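Side-chain contacts in Non-structural protein NS2 (Bluetongue virus, PDB 1UTY), which binds single-stranded RNA, the domain described here being the N-terminal RNA-binding part of the longer viral protein: residues G24-L29 with F45-N50; L58-P61 with A65-I68. One frame throughout, in Å; residues are numbered along the deposited sequence.

Contact 1 (G24-L29 with F45-N50); sequences GAIAKL and FKPVKN
The ring of Phe45 meets Ile26 with its rim: the methyl CG2 of Ile26 lies near the ring plane, 3.5 Å from CE1 of Phe45, and so touches the edge and not a face. The ring's far end is also close to the other branch of the isoleucine, with CZ of Phe45 4.0 Å from CG1 of Ile26. Phe45 can reach the helix because its CG stands anti to the backbone N (chi1 177°), which carries the phenyl group out from the strand although its CB does not aim at the helix. The second ring is the saturated, puckered one of Pro47. Its CG packs against the same methyl, 3.4 Å from CG2 of Ile26, a tight apolar contact. That methyl is therefore shared between an aromatic edge and a pyrrolidine corner, a place suited to the branched CB of isoleucine, which holds CG2 stiffly close to the main chain. Beside it the helix backbone itself comes near, CA of Ala27 lying 4.1 Å from CB of Pro47; the small side chain of Ala27 is consistent with so close an approach. The side-chain contacts are all between carbons, and the contact is held by apolar packing.

Phe45 and Pro47, two residues apart, both serve the helix, whereas Lys46 and Val48 start in the other direction. Proline suits this strand because Lys46 and Val48 make the backbone bonds to Gln36 and Tyr34 of strand 34-39, and the residue between them needs no N-H for that pairing. Helix 22-29 thus rests against strand 44-48, the outermost strand on this side of the sheet within the chain; the axes of 24-29 and 45-48 approach to 8.0 Å, with a signed crossing angle of -49°. Pro47 also touches Ser30 and Gln32, in the connection from the helix to strand 34-39.

Contact 2 (L58-P61 with A65-I68); sequences LNVP and AYRI
Val60 and Tyr66 are brought together by matching first torsions: in each, the group that makes the contact stands anti to its own carbonyl carbon, CG1 in Val60 (chi1 -53°) and CG in Tyr66 (chi1 -56°). CG1 of Val60 thereby lies over the phenol ring, 3.6 Å from the centroid of the Tyr66 ring and 14° off its normal. This is a CH-pi contact over the middle of one face. The compact, branched valine fits here because CB of Val60 follows the methyl down toward the phenol end of the ring, 3.6 Å from CZ of Tyr66.

The hydroxyl continues past the valine to the chain beyond it. CD of Pro61 packs 3.6 Å from OH of Tyr66, and that hydroxyl hydrogen-bonds to the carbonyl O of Gly62, just after 58-61. A tyrosine thus suits a buried position: its ring is packed by carbon, while its one polar atom finds a backbone acceptor and ties the strand to the connection leading into it.

At the other end CD2 of Leu58 lies 4.2 Å from CD1 of Ile68. The same leucine methyl is 4.3 Å from CB of Tyr66, looser packing than that on the ring.

Strands 56-59 and 64-70 belong to one sheet but are not neighbours; 113-123 and 97-110 lie between them. Yet CA of Leu58 is only 8.3 Å from CA of Ile68, so the sheet must curve strongly, and the side chains meet on its concave side. There Ile68 and Leu58 also touch Cys122 of strand 113-123, and Tyr66 touches Val99 of strand 97-110. Arg67 starts away from this contact and forms a salt bridge with Glu92, while strand 73-79 flanks 64-70 on its other side, with Leu79 against Tyr66.

Both contacts use the same sheet at different depths. Contact 2 is core: its centre lies about 4 Å from the centre of the chain, and four of its five touching residues are buried. Contact 1 is peripheral, its centre about 16 Å from that of the chain, and joins a helix to an edge strand instead of two strands. Each is apolar and includes an aromatic ring, yet Phe45 is approached at its edge and Tyr66 over a face; the buried Tyr66 carries a hydroxyl that a backbone carbonyl satisfies, whereas the more exposed Phe45 has no polar atom on its ring. Strands 44-48 and 56-59 follow one another in the chain, but the contacts do not touch; their nearest atoms are about 7 Å apart.

Contact 1 (G24-L29 with F45-N50)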
loop_
_atom_site.group_PDB
_atom_site.type_symbol
_atom_site.label_atom_id
_atom_site.label_comp_id
_atom_site.label_asym_id
_atom_site.label_seq_id
_atom_site.Cartn_x
_atom_site.Cartn_y
_atom_site.Cartn_z
ATOM N N GLY A 24 3.753 11.478 18.713
ATOM C CA GLY A 24 4.804 10.943 19.560
ATOM C C GLY A 24 5.187 11.897 20.671
ATOM O O GLY A 24 5.390 11.472 21.816
ATOM N N ALA A 25 5.285 13.185 20.330
ATOM C CA ALA A 25 5.650 14.226 21.293
ATOM C C ALA A 25 4.640 14.247 22.430
ATOM O O ALA A 25 5.008 14.239 23.601
ATOM C CB ALA A 25 5.736 15.609 20.607
ATOM N N ILE A 26 3.364 14.241 22.055
ATOM C CA ILE A 26 2.243 14.309 22.981
ATOM C C ILE A 26 2.158 13.057 23.853
ATOM O O ILE A 26 1.961 13.149 25.057
ATOM C CB ILE A 26 0.932 14.538 22.180
ATOM C CG1 ILE A 26 0.868 15.974 21.631
ATOM C CG2 ILE A 26 -0.311 14.190 23.000
ATOM C CD1 ILE A 26 1.181 17.089 22.634
ATOM N N ALA A 27 2.316 11.891 23.244
ATOM C CA ALA A 27 2.335 10.650 23.998
ATOM C C ALA A 27 3.450 10.679 25.049
ATOM O O ALA A 27 3.224 10.332 26.216
ATOM C CB ALA A 27 2.491 9.465 23.056
ATOM N N LYS A 28 4.637 11.114 24.621
ATOM C CA LYS A 28 5.820 11.229 25.474
ATOM C C LYS A 28 5.604 12.236 26.597
ATOM O O LYS A 28 5.865 11.931 27.756
ATOM C CB LYS A 28 7.051 11.615 24.637
ATOM C CG LYS A 28 8.409 11.478 25.358
ATOM C CD LYS A 28 9.542 11.256 24.355
ATOM C CE LYS A 28 10.898 11.658 24.926
ATOM N NZ LYS A 28 11.444 10.614 25.848
ATOM N N LEU A 29 5.113 13.422 26.244
ATOM C CA LEU A 29 4.774 14.454 27.215
ATOM C C LEU A 29 3.783 13.964 28.284
ATOM O O LEU A 29 3.845 14.406 29.438
ATOM C CB LEU A 29 4.228 15.712 26.505
ATOM C CG LEU A 29 3.074 16.496 27.171
ATOM C CD1 LEU A 29 3.589 17.619 28.060
ATOM C CD2 LEU A 29 2.075 17.040 26.159
ATOM N N PHE A 45 -8.404 12.628 19.810
ATOM C CA PHE A 45 -6.953 12.601 19.846
ATOM C C PHE A 45 -6.648 12.388 21.326
ATOM O O PHE A 45 -7.078 13.172 22.163
ATOM C CB PHE A 45 -6.403 13.925 19.290
ATOM C CG PHE A 45 -4.893 14.060 19.346
ATOM C CD1 PHE A 45 -4.249 14.440 20.524
ATOM C CD2 PHE A 45 -4.117 13.853 18.210
ATOM C CE1 PHE A 45 -2.843 14.583 20.573
ATOM C CE2 PHE A 45 -2.722 13.989 18.248
ATOM C CZ PHE A 45 -2.085 14.360 19.425
ATOM N N LYS A 46 -5.952 11.303 21.664
ATOM C CA LYS A 46 -5.660 11.029 23.067
ATOM C C LYS A 46 -4.508 10.072 23.272
ATOM O O LYS A 46 -4.527 8.978 22.723
ATOM C CB LYS A 46 -6.902 10.494 23.810
ATOM C CG LYS A 46 -6.576 9.948 25.194
ATOM C CD LYS A 46 -7.791 9.802 26.097
ATOM C CE LYS A 46 -7.360 9.725 27.572
ATOM N NZ LYS A 46 -8.481 9.377 28.509
ATOM N N PRO A 47 -3.517 10.477 24.079
ATOM C CA PRO A 47 -2.453 9.570 24.531
ATOM C C PRO A 47 -3.042 8.453 25.388
ATOM O O PRO A 47 -3.778 8.747 26.326
ATOM C CB PRO A 47 -1.565 10.472 25.404
ATOM C CG PRO A 47 -1.868 11.832 24.974
ATOM C CD PRO A 47 -3.329 11.842 24.611
ATOM N N VAL A 48 -2.739 7.199 25.053
ATOM C CA VAL A 48 -3.287 6.056 25.791
ATOM C C VAL A 48 -2.253 4.967 26.085
ATOM O O VAL A 48 -1.176 4.937 25.483
ATOM C CB VAL A 48 -4.509 5.433 25.082
ATOM C CG1 VAL A 48 -5.695 6.362 25.176
ATOM C CG2 VAL A 48 -4.177 5.060 23.624
ATOM N N LYS A 49 -2.593 4.068 27.001
ATOM C CA LYS A 49 -1.666 3.031 27.427
ATOM C C LYS A 49 -1.643 1.872 26.439
ATOM O O LYS A 49 -0.610 1.199 26.275
ATOM C CB LYS A 49 -1.985 2.535 28.858
ATOM C CG LYS A 49 -3.449 2.118 29.130
ATOM C CD LYS A 49 -3.686 1.706 30.603
ATOM C CE LYS A 49 -4.364 2.805 31.418
ATOM N NZ LYS A 49 -4.486 2.502 32.910
ATOM N N ASN A 50 -2.773 1.619 25.785
ATOM C CA ASN A 50 -2.882 0.419 24.962
ATOM C C ASN A 50 -3.888 0.524 23.809
ATOM O O ASN A 50 -4.848 1.292 23.879
ATOM C CB ASN A 50 -3.140 -0.828 25.843
ATOM C CG ASN A 50 -4.528 -0.848 26.448
ATOM O OD1 ASN A 50 -4.738 -0.357 27.554
ATOM N ND2 ASN A 50 -5.485 -1.413 25.722
#

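Contact 2 (L58-P61 with A65-I68)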
loop_
_atom_site.group_PDB
_atom_site.type_symbol
_atom_site.label_atom_id
_atom_site.label_comp_id
_atom_site.label_asym_id
_atom_site.label_seq_id
_atom_site.Cartn_x
_atom_site.Cartn_y
_atom_site.Cartn_z
ATOM N N LEU A 58 -0.158 1.684 14.530
ATOM C CA LEU A 58 0.667 2.278 13.516
ATOM C C LEU A 58 2.003 2.647 14.156
ATOM O O LEU A 58 2.144 3.689 14.806
ATOM C CB LEU A 58 -0.037 3.498 12.922
ATOM C CG LEU A 58 0.689 4.230 11.786
ATOM C CD1 LEU A 58 1.131 3.233 10.682
ATOM C CD2 LEU A 58 -0.197 5.362 11.236
ATOM N N ASN A 59 2.961 1.742 13.997
ATOM C CA ASN A 59 4.327 1.927 14.446
ATOM C C ASN A 59 5.033 2.737 13.359
ATOM O O ASN A 59 5.184 2.263 12.218
ATOM C CB ASN A 59 4.951 0.545 14.633
ATOM C CG ASN A 59 6.407 0.576 15.139
ATOM O OD1 ASN A 59 7.052 1.607 15.184
ATOM N ND2 ASN A 59 6.925 -0.595 15.482
ATOM N N VAL A 60 5.408 3.978 13.674
ATOM C CA VAL A 60 6.187 4.788 12.725
ATOM C C VAL A 60 7.505 5.262 13.330
ATOM O O VAL A 60 7.616 5.340 14.545
ATOM C CB VAL A 60 5.379 5.996 12.122
ATOM C CG1 VAL A 60 4.070 5.525 11.512
ATOM C CG2 VAL A 60 5.144 7.088 13.133
ATOM N N PRO A 61 8.502 5.557 12.490
ATOM C CA PRO A 61 9.798 6.074 12.966
ATOM C C PRO A 61 9.918 7.616 12.988
ATOM O O PRO A 61 10.929 8.129 13.486
ATOM C CB PRO A 61 10.773 5.500 11.938
ATOM C CG PRO A 61 9.959 5.571 10.634
ATOM C CD PRO A 61 8.502 5.368 11.025
ATOM N N ALA A 65 3.687 10.561 5.320
ATOM C CA ALA A 65 2.381 10.191 4.822
ATOM C C ALA A 65 2.243 8.675 4.920
ATOM O O ALA A 65 3.045 7.944 4.354
ATOM C CB ALA A 65 2.243 10.628 3.386
ATOM N N TYR A 66 1.229 8.211 5.653
ATOM C CA TYR A 66 1.010 6.784 5.871
ATOM C C TYR A 66 -0.415 6.379 5.481
ATOM O O TYR A 66 -1.390 6.974 5.930
ATOM C CB TYR A 66 1.266 6.420 7.331
ATOM C CG TYR A 66 2.636 6.803 7.843
ATOM C CD1 TYR A 66 3.721 5.970 7.637
ATOM C CD2 TYR A 66 2.843 7.993 8.551
ATOM C CE1 TYR A 66 4.972 6.299 8.103
ATOM C CE2 TYR A 66 4.093 8.329 9.038
ATOM C CZ TYR A 66 5.153 7.469 8.802
ATOM O OH TYR A 66 6.412 7.750 9.248
ATOM N N ARG A 67 -0.517 5.365 4.634
ATOM C CA ARG A 67 -1.809 4.847 4.208
ATOM C C ARG A 67 -1.952 3.410 4.668
ATOM O O ARG A 67 -1.268 2.524 4.162
ATOM C CB ARG A 67 -1.937 4.933 2.688
ATOM C CG ARG A 67 -3.241 4.396 2.114
ATOM C CD ARG A 67 -3.516 4.893 0.696
ATOM N NE ARG A 67 -4.339 6.111 0.699
ATOM C CZ ARG A 67 -4.476 6.952 -0.337
ATOM N NH1 ARG A 67 -3.817 6.742 -1.490
ATOM N NH2 ARG A 67 -5.278 8.008 -0.221
ATOM N N ILE A 68 -2.830 3.175 5.635
ATOM C CA ILE A 68 -3.069 1.810 6.076
ATOM C C ILE A 68 -4.002 1.115 5.101
ATOM O O ILE A 68 -5.086 1.608 4.838
ATOM C CB ILE A 68 -3.638 1.770 7.500
ATOM C CG1 ILE A 68 -2.605 2.295 8.500
ATOM C CG2 ILE A 68 -4.071 0.344 7.854
ATOM C CD1 ILE A 68 -3.208 2.819 9.807
#